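Long-range contacts in Asp/Glu-specific dipeptidyl-peptidase (Flavobacterium psychrophilum, PDB 5JXF), which removes dipeptides from the N-terminus of oligopeptides as a serine peptidase of family S46, strictly requiring aspartate or glutamate at the P1 position: residues Leu95-His100 and Gly236-Phe241; Thr86-Ser91 and Gly671-Leu676. One frame throughout, in Å; residues are numbered along the deposited sequence.

Contact 1: Leu95-His100 and Gly236-Phe241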
# COMPACT_ATOMS: atom_id res chain seq x y z
N LEU A 95 25.41 -22.50 -20.47
CA LEU A 95 24.44 -21.42 -20.27
C LEU A 95 23.98 -21.47 -18.84
O LEU A 95 23.45 -22.49 -18.40
CB LEU A 95 23.26 -21.56 -21.22
CG LEU A 95 22.27 -20.39 -21.23
CD1 LEU A 95 23.03 -19.13 -21.56
CD2 LEU A 95 21.14 -20.63 -22.25
N ILE A 96 24.22 -20.39 -18.10
CA ILE A 96 23.74 -20.29 -16.73
C ILE A 96 22.77 -19.13 -16.55
O ILE A 96 22.87 -18.08 -17.20
CB ILE A 96 24.88 -20.11 -15.67
CG1 ILE A 96 25.64 -18.81 -15.89
CG2 ILE A 96 25.84 -21.31 -15.67
CD1 ILE A 96 26.73 -18.61 -14.88
N LEU A 97 21.86 -19.33 -15.61
CA LEU A 97 20.80 -18.37 -15.35
C LEU A 97 20.98 -17.83 -13.94
O LEU A 97 21.30 -18.58 -13.03
CB LEU A 97 19.43 -19.05 -15.53
CG LEU A 97 18.21 -18.19 -15.17
CD1 LEU A 97 18.05 -17.10 -16.23
CD2 LEU A 97 16.96 -19.06 -15.08
N THR A 98 20.84 -16.52 -13.79
CA THR A 98 20.86 -15.92 -12.46
C THR A 98 19.92 -14.68 -12.43
O THR A 98 19.12 -14.50 -13.35
CB THR A 98 22.32 -15.54 -12.03
OG1 THR A 98 22.34 -15.21 -10.63
CG2 THR A 98 22.87 -14.36 -12.83
N ASN A 99 19.98 -13.87 -11.38
CA ASN A 99 19.14 -12.64 -11.29
C ASN A 99 19.71 -11.49 -12.10
O ASN A 99 20.91 -11.43 -12.34
CB ASN A 99 19.01 -12.13 -9.85
CG ASN A 99 18.13 -13.00 -8.99
OD1 ASN A 99 18.18 -12.93 -7.76
ND2 ASN A 99 17.31 -13.82 -9.64
N HIS A 100 18.85 -10.55 -12.45
CA HIS A 100 19.32 -9.31 -13.06
C HIS A 100 20.19 -8.50 -12.09
O HIS A 100 21.19 -7.90 -12.49
CB HIS A 100 18.13 -8.47 -13.55
CG HIS A 100 18.53 -7.21 -14.25
ND1 HIS A 100 18.49 -5.97 -13.64
CD2 HIS A 100 18.99 -7.00 -15.50
CE1 HIS A 100 18.89 -5.05 -14.50
NE2 HIS A 100 19.21 -5.65 -15.63
N GLY A 236 10.77 -9.16 -13.75
CA GLY A 236 11.49 -10.20 -14.47
C GLY A 236 12.97 -10.19 -14.12
O GLY A 236 13.82 -9.84 -14.94
N ASP A 237 13.28 -10.58 -12.89
CA ASP A 237 14.61 -10.35 -12.35
C ASP A 237 15.57 -11.46 -12.78
O ASP A 237 15.76 -12.40 -12.03
CB ASP A 237 14.53 -10.28 -10.82
CG ASP A 237 15.81 -9.70 -10.18
OD1 ASP A 237 16.85 -9.60 -10.86
OD2 ASP A 237 15.78 -9.35 -8.98
N PHE A 238 16.14 -11.36 -13.99
CA PHE A 238 17.08 -12.37 -14.45
C PHE A 238 18.16 -11.85 -15.40
O PHE A 238 18.02 -10.78 -15.99
CB PHE A 238 16.32 -13.52 -15.14
CG PHE A 238 15.95 -13.25 -16.57
CD1 PHE A 238 14.79 -12.57 -16.89
CD2 PHE A 238 16.77 -13.71 -17.60
CE1 PHE A 238 14.44 -12.33 -18.21
CE2 PHE A 238 16.46 -13.48 -18.91
CZ PHE A 238 15.27 -12.79 -19.23
N SER A 239 19.24 -12.61 -15.53
CA SER A 239 20.23 -12.37 -16.57
C SER A 239 20.94 -13.69 -16.89
O SER A 239 20.85 -14.64 -16.12
CB SER A 239 21.24 -11.29 -16.15
OG SER A 239 21.91 -11.66 -14.96
N MET A 240 21.60 -13.76 -18.04
CA MET A 240 22.19 -15.00 -18.49
C MET A 240 23.66 -14.85 -18.79
O MET A 240 24.10 -13.86 -19.38
CB MET A 240 21.47 -15.53 -19.73
CG MET A 240 20.05 -15.99 -19.43
SD MET A 240 19.24 -16.78 -20.83
CE MET A 240 17.73 -17.39 -20.07
N PHE A 241 24.43 -15.84 -18.36
CA PHE A 241 25.86 -15.85 -18.57
C PHE A 241 26.24 -17.19 -19.18
O PHE A 241 25.40 -18.09 -19.23
CB PHE A 241 26.59 -15.62 -17.25
CG PHE A 241 26.49 -14.21 -16.73
CD1 PHE A 241 25.34 -13.76 -16.08
CD2 PHE A 241 27.54 -13.31 -16.92
CE1 PHE A 241 25.26 -12.47 -15.62
CE2 PHE A 241 27.46 -12.01 -16.45
CZ PHE A 241 26.32 -11.60 -15.80
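Ile96 opens the antiparallel ladder by pairing with Phe241: its N reaches Phe241 O at 2.8 Å with an N-H...O angle of 169°, and its O accepts Phe241 N in return. On the same face Ile96 CG1 packs against Phe241 CB at 3.6 Å. Leu97 forms the intervening non-hydrogen-bonded pair with Met240; on the other face its CD1 is 3.9 Å from both Met240 CE and Phe238 CD2. Thr98 exchanges backbone bonds with Ser239. Beyond the strand, Ser239 OG donates to Asn99 O at 2.8 Å, with OG set between the Ser239 backbone N and carbonyl carbon (chi1 59°), where it reaches that oxygen. The Asn99 amide gives Asp237 O a weak bond and is held more firmly by Asn677 O. His100 N makes a short but bent, weak bond to Asp237 OD1 (2.7 Å, 120°), while Asp237 OD2 is hydrogen-bonded to His101 ND1, as expected if the two belong to the charge relay. Strand 95-98 lies between strands 239-245 and 85-89, the latter joined through backbone hydrogen bonding of Leu97 with Glu88; helix 703-713 covers the Leu97, Phe238 and Met240 side, and Phe81 meets Phe241 edge-to-face.

Contact 2: Thr86-Ser91 and Gly671-Leu676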
# COMPACT_ATOMS: atom_id res chain seq x y z
N THR A 86 23.72 -17.03 -6.35
CA THR A 86 23.58 -18.36 -6.89
C THR A 86 23.26 -18.25 -8.38
O THR A 86 22.78 -17.22 -8.82
CB THR A 86 22.50 -19.13 -6.14
OG1 THR A 86 22.79 -19.07 -4.73
CG2 THR A 86 22.50 -20.56 -6.56
N SER A 87 23.61 -19.29 -9.14
CA SER A 87 23.27 -19.38 -10.55
C SER A 87 22.96 -20.85 -10.84
O SER A 87 23.15 -21.69 -9.97
CB SER A 87 24.41 -18.88 -11.42
OG SER A 87 25.55 -19.70 -11.26
N GLU A 88 22.42 -21.15 -12.01
CA GLU A 88 22.09 -22.53 -12.32
C GLU A 88 22.35 -22.82 -13.80
O GLU A 88 22.09 -21.98 -14.65
CB GLU A 88 20.65 -22.88 -11.96
CG GLU A 88 19.61 -22.06 -12.70
CD GLU A 88 19.01 -20.99 -11.81
OE1 GLU A 88 19.73 -20.49 -10.93
OE2 GLU A 88 17.82 -20.66 -12.00
N VAL A 89 22.91 -23.99 -14.08
CA VAL A 89 23.17 -24.39 -15.45
C VAL A 89 21.89 -24.87 -16.13
O VAL A 89 21.22 -25.76 -15.61
CB VAL A 89 24.23 -25.51 -15.52
CG1 VAL A 89 24.69 -25.66 -16.95
CG2 VAL A 89 25.42 -25.20 -14.57
N ILE A 90 21.55 -24.30 -17.29
CA ILE A 90 20.28 -24.67 -17.92
C ILE A 90 20.50 -25.14 -19.36
O ILE A 90 19.57 -25.22 -20.16
CB ILE A 90 19.27 -23.50 -17.87
CG1 ILE A 90 19.83 -22.22 -18.49
CG2 ILE A 90 18.90 -23.20 -16.44
CD1 ILE A 90 18.71 -21.23 -18.89
N SER A 91 21.73 -25.51 -19.66
CA SER A 91 22.07 -26.03 -20.98
C SER A 91 23.33 -26.86 -20.98
O SER A 91 24.20 -26.64 -20.15
CB SER A 91 22.22 -24.86 -21.97
OG SER A 91 23.56 -24.86 -22.45
N GLY A 671 12.62 -32.34 -10.29
CA GLY A 671 13.92 -31.71 -10.47
C GLY A 671 14.03 -30.80 -11.69
O GLY A 671 15.14 -30.42 -12.09
N ASN A 672 12.88 -30.44 -12.25
CA ASN A 672 12.80 -29.45 -13.32
C ASN A 672 12.74 -28.03 -12.81
O ASN A 672 12.07 -27.75 -11.81
CB ASN A 672 11.55 -29.72 -14.19
CG ASN A 672 11.47 -31.16 -14.64
OD1 ASN A 672 12.25 -31.60 -15.49
ND2 ASN A 672 10.54 -31.91 -14.06
N LEU A 673 13.42 -27.13 -13.50
CA LEU A 673 13.41 -25.72 -13.16
C LEU A 673 12.04 -25.09 -13.40
O LEU A 673 11.56 -25.10 -14.53
CB LEU A 673 14.45 -24.95 -13.96
CG LEU A 673 14.65 -23.52 -13.44
CD1 LEU A 673 15.19 -23.59 -12.03
CD2 LEU A 673 15.55 -22.69 -14.35
N ILE A 674 11.44 -24.54 -12.35
CA ILE A 674 10.13 -23.87 -12.46
C ILE A 674 10.16 -22.39 -12.02
O ILE A 674 9.27 -21.60 -12.39
CB ILE A 674 9.07 -24.57 -11.62
CG1 ILE A 674 9.64 -24.94 -10.24
CG2 ILE A 674 8.53 -25.78 -12.34
CD1 ILE A 674 8.57 -25.37 -9.23
N GLY A 675 11.16 -22.01 -11.24
CA GLY A 675 11.29 -20.65 -10.77
C GLY A 675 12.73 -20.21 -10.59
O GLY A 675 13.67 -21.04 -10.53
N LEU A 676 12.92 -18.90 -10.52
CA LEU A 676 14.22 -18.31 -10.23
C LEU A 676 14.12 -17.39 -9.02
O LEU A 676 13.48 -16.34 -9.10
CB LEU A 676 14.71 -17.55 -11.46
CG LEU A 676 15.91 -16.62 -11.37
CD1 LEU A 676 17.19 -17.39 -11.06
CD2 LEU A 676 16.01 -15.89 -12.68
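Glu88 meets Leu673 and Leu676 where two antiparallel beta sheets pack, in the chymotrypsin-like double beta-barrel catalytic domain expected of S46 peptidases. No hydrogen bond joins the segments, and their closest CA atoms, those of Ile90 and Leu673, are 8.4 Å apart, so side chains alone bridge the gap. From Glu88 CB, which points toward 671-676, the chain passes through CG, set between the backbone N and the carbonyl carbon (chi1 61°); a turn about the CB-CG bond (chi2 -104°) then swings CD toward Leu676. CB and CG make no close contact with the opposite segment; the touching begins at the carboxylate. CD lies 4.1 Å from Leu676 CD1, and OE1 is at a similar distance from that methyl. OE2 comes closest: it is also 3.8 Å from Leu673 CD2, with Leu673 CD1 only slightly farther, and so sits among methyl groups of two leucines. The Glu88 and Leu673 side chains cross at about a right angle. This oxygen is buried and has no polar partner in the model, which would be expected to raise the carboxyl pKa and may favour a protonated form. Replacing Glu88 by alanine would remove the carboxylate and is likely to open a gap beside Leu673 and Leu676, leaving their methyls free to shift.

Ile90 continues the apolar contact, its CG2 lying 4.0 Å from Leu673 CD2. In 671-676, Ile674 and Gly675 both face Ala666 in a classic beta bulge, a local irregularity between the two leucines of the interface. Leu97 and Pro665 also touch both Glu88 and Leu673, closing the packing from strands 95-98 and 665-667. Across the interface, the nearest approach is that of Glu88 OE2 to Leu676 CD1, at 3.5 Å.

Contact 1 and contact 2 have centres 10 Å apart, and both reach one sheet through the neighbouring strands 85-89 and 95-98. Leu97 N lies 2.8 Å from Glu88 O, and Thr98 OG1 hydrogen-bonds Thr86 O at 2.7 Å. Strand 673-680 belongs to a second sheet, which meets contact 1 directly: Leu676 CD2 is 3.4 Å from Phe238 CB. Along the chain, contact 1 is nested in the loop closed by contact 2. Contact 1 stands nearer the catalytic centre and itself holds Asp237, the probable charge-relay acid: the Asn99 side chain is about 6 Å from the bound aspartate and about 3 Å from the side chain of Ser662, against about 10 Å and 8 Å for Leu676.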